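Local coordinates for protein xyloglucanase (Paenibacillus pabuli, PDB 2JEP) that hydrolyses the beta-1,4-glucan backbone of xyloglucan, a plant cell-wall polysaccharide, as a member of glycoside hydrolase family 5, at residues L143-G148 and N181-G186; P358-N363 and F371-R376. All coordinates share one frame; numbering follows the deposited sequence.

Contacts 1 and 2 both lie in chain that follows strands of one (beta/alpha)8 barrel. Contact 1 joins loops that follow strands 125-128 and 175-178, neighbours in the parallel barrel sheet. Contact 2 comes later in the sequence and fastens the last barrel strand, 357-362, to the loop and short strand 374-375 just beyond it. The two stand in series along the chain, on opposite sides of its centre, with their own centres 26 Å apart and nearest atoms about 7 Å apart, without touching. Both involve chain beyond the C-terminal ends of barrel strands, the side on which family 5 enzymes carry their active site.

Contact 1 (L143-G148 and N181-G186); sequences LLVNGG and NEVFDG
Val145 and Val183 meet because of their first torsions: in Val145, CG1 lies beside the backbone N and anti to the carbonyl carbon (chi1 -66°), while in Val183 CG1 is anti to the backbone N (chi1 168°). The two CG1 methyls come within 3.4 Å, tighter than the usual carbon contact, and the side chains cross obliquely. The other Val145 branch, CG2, rests on the Phe184 peptide, 3.6 Å from Phe184 C. Beside it, Asn146 brings the ND2 end of its amide to Asp185 CA (3.6 Å) and CB. The Asn146 amide and Asp185 carboxylate, their planes 68° apart, form no hydrogen bond with each other. A type I turn from Leu144 to Gly147, closed by Gly147 N to Leu144 O at 2.9 Å, carries Val145 and Asn146 at its centre. From helix 193-211, Tyr202 touches Val145, and Tyr195 touches both Asn146 and Asp185. The loops after the third and fourth strands of the (beta/alpha)8 barrel, 125-128 and 175-178, share no direct hydrogen bond here. One water bridges them: it accepts from Val145 N at 3.0 Å and lies within hydrogen-bonding distance of Phe184 O (2.8 Å) and Leu143 O (3.1 Å). The contact is therefore chiefly apolar: Asn146 OD1 and Asp185 OD1 find partners outside it, Asn136 and Asn187, and a single water makes the polar link between these segments.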
loop_
_atom_site.group_PDB
_atom_site.type_symbol
_atom_site.label_atom_id
_atom_site.label_comp_id
_atom_site.label_asym_id
_atom_site.label_seq_id
_atom_site.Cartn_x
_atom_site.Cartn_y
_atom_site.Cartn_z
ATOM N N LEU A 143 -15.507 -7.197 1.411
ATOM C CA LEU A 143 -14.985 -7.276 0.054
ATOM C C LEU A 143 -14.159 -8.551 0.022
ATOM O O LEU A 143 -12.940 -8.552 0.134
ATOM C CB LEU A 143 -14.177 -6.019 -0.283
ATOM C CG LEU A 143 -13.571 -5.988 -1.682
ATOM C CD1 LEU A 143 -14.641 -5.969 -2.792
ATOM C CD2 LEU A 143 -12.598 -4.822 -1.815
ATOM N N LEU A 144 -14.883 -9.662 -0.071
ATOM C CA LEU A 144 -14.357 -10.981 0.216
ATOM C C LEU A 144 -14.409 -11.841 -1.020
ATOM O O LEU A 144 -15.496 -12.209 -1.474
ATOM C CB LEU A 144 -15.138 -11.661 1.370
ATOM C CG LEU A 144 -15.174 -10.912 2.694
ATOM C CD1 LEU A 144 -15.980 -11.670 3.741
ATOM C CD2 LEU A 144 -13.788 -10.538 3.231
ATOM N N VAL A 145 -13.231 -12.215 -1.530
ATOM C CA VAL A 145 -13.213 -13.053 -2.738
ATOM C C VAL A 145 -13.955 -14.388 -2.521
ATOM O O VAL A 145 -14.428 -14.984 -3.457
ATOM C CB VAL A 145 -11.788 -13.320 -3.235
ATOM C CG1 VAL A 145 -11.152 -12.009 -3.726
ATOM C CG2 VAL A 145 -10.927 -13.992 -2.150
ATOM N N ASN A 146 -13.976 -14.851 -1.273
ATOM C CA ASN A 146 -14.623 -16.094 -0.873
ATOM C C ASN A 146 -16.081 -15.898 -0.462
ATOM O O ASN A 146 -16.773 -16.871 -0.179
ATOM C CB ASN A 146 -13.856 -16.773 0.269
ATOM C CG ASN A 146 -13.631 -15.878 1.466
ATOM O OD1 ASN A 146 -14.193 -16.111 2.577
ATOM N ND2 ASN A 146 -12.851 -14.855 1.271
ATOM N N GLY A 147 -16.562 -14.662 -0.433
ATOM C CA GLY A 147 -17.909 -14.392 0.023
ATOM C C GLY A 147 -18.959 -15.011 -0.861
ATOM O O GLY A 147 -18.773 -15.163 -2.065
ATOM N N GLY A 148 -20.093 -15.365 -0.268
ATOM C CA GLY A 148 -21.129 -16.045 -1.010
ATOM C C GLY A 148 -21.988 -15.205 -1.923
ATOM O O GLY A 148 -22.585 -15.733 -2.855
ATOM N N ASN A 181 -6.602 -3.446 -0.873
ATOM C CA ASN A 181 -5.337 -3.629 -0.183
ATOM C C ASN A 181 -4.811 -5.048 -0.377
ATOM O O ASN A 181 -4.295 -5.361 -1.464
ATOM C CB ASN A 181 -5.492 -3.189 1.290
ATOM C CG ASN A 181 -4.234 -3.365 2.101
ATOM O OD1 ASN A 181 -3.155 -3.007 1.621
ATOM N ND2 ASN A 181 -4.357 -3.915 3.316
ATOM N N GLU A 182 -4.953 -5.890 0.639
ATOM C CA GLU A 182 -4.478 -7.273 0.631
ATOM C C GLU A 182 -5.699 -8.179 0.637
ATOM O O GLU A 182 -6.379 -8.325 1.654
ATOM C CB GLU A 182 -3.616 -7.558 1.863
ATOM C CG GLU A 182 -2.368 -6.711 1.906
ATOM C CD GLU A 182 -1.518 -6.907 3.159
ATOM O OE1 GLU A 182 -2.004 -7.502 4.158
ATOM O OE2 GLU A 182 -0.344 -6.443 3.144
ATOM N N VAL A 183 -6.003 -8.706 -0.544
ATOM C CA VAL A 183 -7.274 -9.398 -0.820
ATOM C C VAL A 183 -6.981 -10.858 -1.134
ATOM O O VAL A 183 -6.253 -11.192 -2.072
ATOM C CB VAL A 183 -8.020 -8.658 -1.948
ATOM C CG1 VAL A 183 -9.204 -9.441 -2.509
ATOM C CG2 VAL A 183 -8.492 -7.287 -1.414
ATOM N N PHE A 184 -7.506 -11.727 -0.271
ATOM C CA PHE A 184 -7.395 -13.161 -0.401
ATOM C C PHE A 184 -8.454 -13.800 0.502
ATOM O O PHE A 184 -9.332 -13.092 1.010
ATOM C CB PHE A 184 -5.958 -13.687 -0.132
ATOM C CG PHE A 184 -5.493 -13.680 1.318
ATOM C CD1 PHE A 184 -5.717 -12.622 2.194
ATOM C CD2 PHE A 184 -4.704 -14.743 1.756
ATOM C CE1 PHE A 184 -5.217 -12.679 3.524
ATOM C CE2 PHE A 184 -4.199 -14.774 3.047
ATOM C CZ PHE A 184 -4.468 -13.748 3.927
ATOM N N ASP A 185 -8.386 -15.129 0.648
ATOM C CA ASP A 185 -9.356 -15.887 1.415
ATOM C C ASP A 185 -8.829 -16.260 2.796
ATOM O O ASP A 185 -9.529 -16.998 3.510
ATOM C CB ASP A 185 -9.809 -17.158 0.670
ATOM C CG ASP A 185 -8.665 -18.128 0.401
ATOM O OD1 ASP A 185 -7.516 -17.780 0.733
ATOM O OD2 ASP A 185 -8.967 -19.225 -0.154
ATOM N N GLY A 186 -7.633 -15.802 3.173
ATOM C CA GLY A 186 -7.010 -16.230 4.443
ATOM C C GLY A 186 -5.929 -17.293 4.375
ATOM O O GLY A 186 -5.210 -17.519 5.382
HETATM O O HOH W 1 -11.069 -11.028 0.092
#

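Contact 2 (P358-N363 and F371-R376)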
loop_
_atom_site.group_PDB
_atom_site.type_symbol
_atom_site.label_atom_id
_atom_site.label_comp_id
_atom_site.label_asym_id
_atom_site.label_seq_id
_atom_site.Cartn_x
_atom_site.Cartn_y
_atom_site.Cartn_z
ATOM N N PRO A 358 9.261 2.328 -3.778
ATOM C CA PRO A 358 9.228 1.708 -2.457
ATOM C C PRO A 358 8.477 2.594 -1.467
ATOM O O PRO A 358 8.808 3.770 -1.341
ATOM C CB PRO A 358 10.702 1.623 -2.095
ATOM C CG PRO A 358 11.335 2.823 -2.756
ATOM C CD PRO A 358 10.460 3.178 -3.954
ATOM N N VAL A 359 7.468 2.039 -0.796
ATOM C CA VAL A 359 6.663 2.782 0.165
ATOM C C VAL A 359 6.744 2.135 1.556
ATOM O O VAL A 359 6.284 1.026 1.753
ATOM C CB VAL A 359 5.184 2.872 -0.300
ATOM C CG1 VAL A 359 4.386 3.815 0.592
ATOM C CG2 VAL A 359 5.094 3.313 -1.790
ATOM N N TYR A 360 7.390 2.827 2.503
ATOM C CA TYR A 360 7.668 2.288 3.825
ATOM C C TYR A 360 6.399 2.189 4.671
ATOM O O TYR A 360 5.578 3.098 4.675
ATOM C CB TYR A 360 8.712 3.199 4.528
ATOM C CG TYR A 360 9.053 2.704 5.897
ATOM C CD1 TYR A 360 9.962 1.660 6.071
ATOM C CD2 TYR A 360 8.396 3.199 7.019
ATOM C CE1 TYR A 360 10.212 1.141 7.326
ATOM C CE2 TYR A 360 8.641 2.698 8.264
ATOM C CZ TYR A 360 9.537 1.664 8.420
ATOM O OH TYR A 360 9.744 1.115 9.670
ATOM N N TRP A 361 6.278 1.085 5.422
ATOM C CA TRP A 361 5.152 0.877 6.316
ATOM C C TRP A 361 5.471 1.441 7.703
ATOM O O TRP A 361 6.255 0.872 8.432
ATOM C CB TRP A 361 4.775 -0.610 6.441
ATOM C CG TRP A 361 3.657 -0.787 7.402
ATOM C CD1 TRP A 361 3.727 -1.290 8.657
ATOM C CD2 TRP A 361 2.302 -0.338 7.229
ATOM N NE1 TRP A 361 2.499 -1.202 9.288
ATOM C CE2 TRP A 361 1.608 -0.606 8.427
ATOM C CE3 TRP A 361 1.607 0.237 6.171
ATOM C CZ2 TRP A 361 0.260 -0.313 8.581
ATOM C CZ3 TRP A 361 0.267 0.527 6.330
ATOM C CH2 TRP A 361 -0.388 0.268 7.525
ATOM N N ASP A 362 4.809 2.546 8.067
ATOM C CA ASP A 362 4.973 3.205 9.356
ATOM C C ASP A 362 3.620 3.174 10.037
ATOM O O ASP A 362 2.662 3.758 9.536
ATOM C CB ASP A 362 5.411 4.646 9.119
ATOM C CG ASP A 362 5.805 5.378 10.390
ATOM O OD1 ASP A 362 5.027 5.306 11.368
ATOM O OD2 ASP A 362 6.881 6.042 10.391
ATOM N N ASN A 363 3.533 2.494 11.182
ATOM C CA ASN A 363 2.290 2.364 11.911
ATOM C C ASN A 363 2.164 3.277 13.132
ATOM O O ASN A 363 1.189 3.195 13.857
ATOM C CB ASN A 363 2.032 0.913 12.295
ATOM C CG ASN A 363 2.942 0.406 13.384
ATOM O OD1 ASN A 363 3.930 1.055 13.748
ATOM N ND2 ASN A 363 2.585 -0.754 13.957
ATOM N N PHE A 371 6.851 -0.151 14.023
ATOM C CA PHE A 371 7.386 0.222 12.714
ATOM C C PHE A 371 7.678 1.730 12.573
ATOM O O PHE A 371 8.153 2.165 11.532
ATOM C CB PHE A 371 6.400 -0.119 11.597
ATOM C CG PHE A 371 6.269 -1.568 11.245
ATOM C CD1 PHE A 371 7.122 -2.141 10.315
ATOM C CD2 PHE A 371 5.205 -2.309 11.711
ATOM C CE1 PHE A 371 6.930 -3.447 9.898
ATOM C CE2 PHE A 371 5.002 -3.623 11.288
ATOM C CZ PHE A 371 5.871 -4.176 10.371
ATOM N N ALA A 372 7.352 2.542 13.565
ATOM C CA ALA A 372 7.406 3.972 13.372
ATOM C C ALA A 372 8.815 4.526 13.167
ATOM O O ALA A 372 9.774 4.082 13.807
ATOM C CB ALA A 372 6.784 4.640 14.574
ATOM N N LEU A 373 8.902 5.559 12.318
ATOM C CA LEU A 373 10.098 6.354 12.169
ATOM C C LEU A 373 9.968 7.745 12.785
ATOM O O LEU A 373 10.972 8.469 12.880
ATOM C CB LEU A 373 10.485 6.530 10.696
ATOM C CG LEU A 373 10.483 5.266 9.838
ATOM C CD1 LEU A 373 10.828 5.622 8.380
ATOM C CD2 LEU A 373 11.414 4.178 10.409
ATOM N N PHE A 374 8.740 8.112 13.151
ATOM C CA PHE A 374 8.399 9.402 13.768
ATOM C C PHE A 374 7.536 9.154 14.994
ATOM O O PHE A 374 6.793 8.179 15.039
ATOM C CB PHE A 374 7.594 10.265 12.791
ATOM C CG PHE A 374 8.291 10.510 11.489
ATOM C CD1 PHE A 374 9.124 11.618 11.313
ATOM C CD2 PHE A 374 8.090 9.665 10.415
ATOM C CE1 PHE A 374 9.761 11.840 10.109
ATOM C CE2 PHE A 374 8.730 9.882 9.204
ATOM C CZ PHE A 374 9.566 10.958 9.051
ATOM N N ASN A 375 7.648 10.044 15.981
ATOM C CA ASN A 375 6.710 10.057 17.096
ATOM C C ASN A 375 5.624 11.066 16.732
ATOM O O ASN A 375 5.874 12.260 16.579
ATOM C CB ASN A 375 7.362 10.352 18.451
ATOM C CG ASN A 375 6.347 10.341 19.589
ATOM O OD1 ASN A 375 5.338 11.033 19.514
ATOM N ND2 ASN A 375 6.595 9.549 20.629
ATOM N N ARG A 376 4.428 10.521 16.517
ATOM C CA ARG A 376 3.307 11.324 16.071
ATOM C C ARG A 376 2.753 12.223 17.169
ATOM O O ARG A 376 2.088 13.175 16.890
ATOM C CB ARG A 376 2.227 10.430 15.495
ATOM C CG ARG A 376 2.720 9.675 14.286
ATOM C CD ARG A 376 1.668 8.865 13.551
ATOM N NE ARG A 376 2.306 8.016 12.540
ATOM C CZ ARG A 376 1.658 7.134 11.784
ATOM N NH1 ARG A 376 0.343 7.076 11.789
ATOM N NH2 ARG A 376 2.321 6.314 11.000
HETATM O O HOH W 2 5.135 7.661 12.795
#
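Asp362, near the end of the last strand of the TIM barrel, ties that strand to the loop that follows, meeting Ala372, Leu373 and Arg376. Its CB lies 4.0 Å from Arg376 NH2, and CG, anti to the backbone N (chi1 -172°), is 3.7 Å from both Leu373 N and Arg376 NH2. OD1 forms a salt bridge with Arg376 NH2 at 2.9 Å, met from above the carboxylate plane; it also accepts from Gly364 N and from a water shared with Arg376 NE and Phe374 O. OD2 takes Leu373 N at 2.8 Å in a nearly straight bond (166°), from the opposite face of the carboxylate and again well out of its plane, and accepts from Trp46 NE1 of the first barrel strand. An alanine here would remove the carboxylate, and would probably leave Leu373 N, Trp46 NE1 and Gly364 N without this acceptor and the guanidinium without its charge partner, held through NH1 by Gly49 and Gln51 and weakly through NH2 by the backbone O. On the other side of the strand, Trp361 turns its edge to the face of Phe371 in a T-shaped pair with planes at 84°, its CD1 over the ring centre. Trp361 O, against Phe371 CB, is buried without a hydrogen-bonding partner. Asn363 OD1 receives Phe371 N at 3.2 Å, while also accepting from His365 N. Leu373 CD1 sits over one face of the Tyr360 ring, offset toward its rim, in a CH-pi contact, and Tyr360 OH donates to Phe371 O at 2.7 Å.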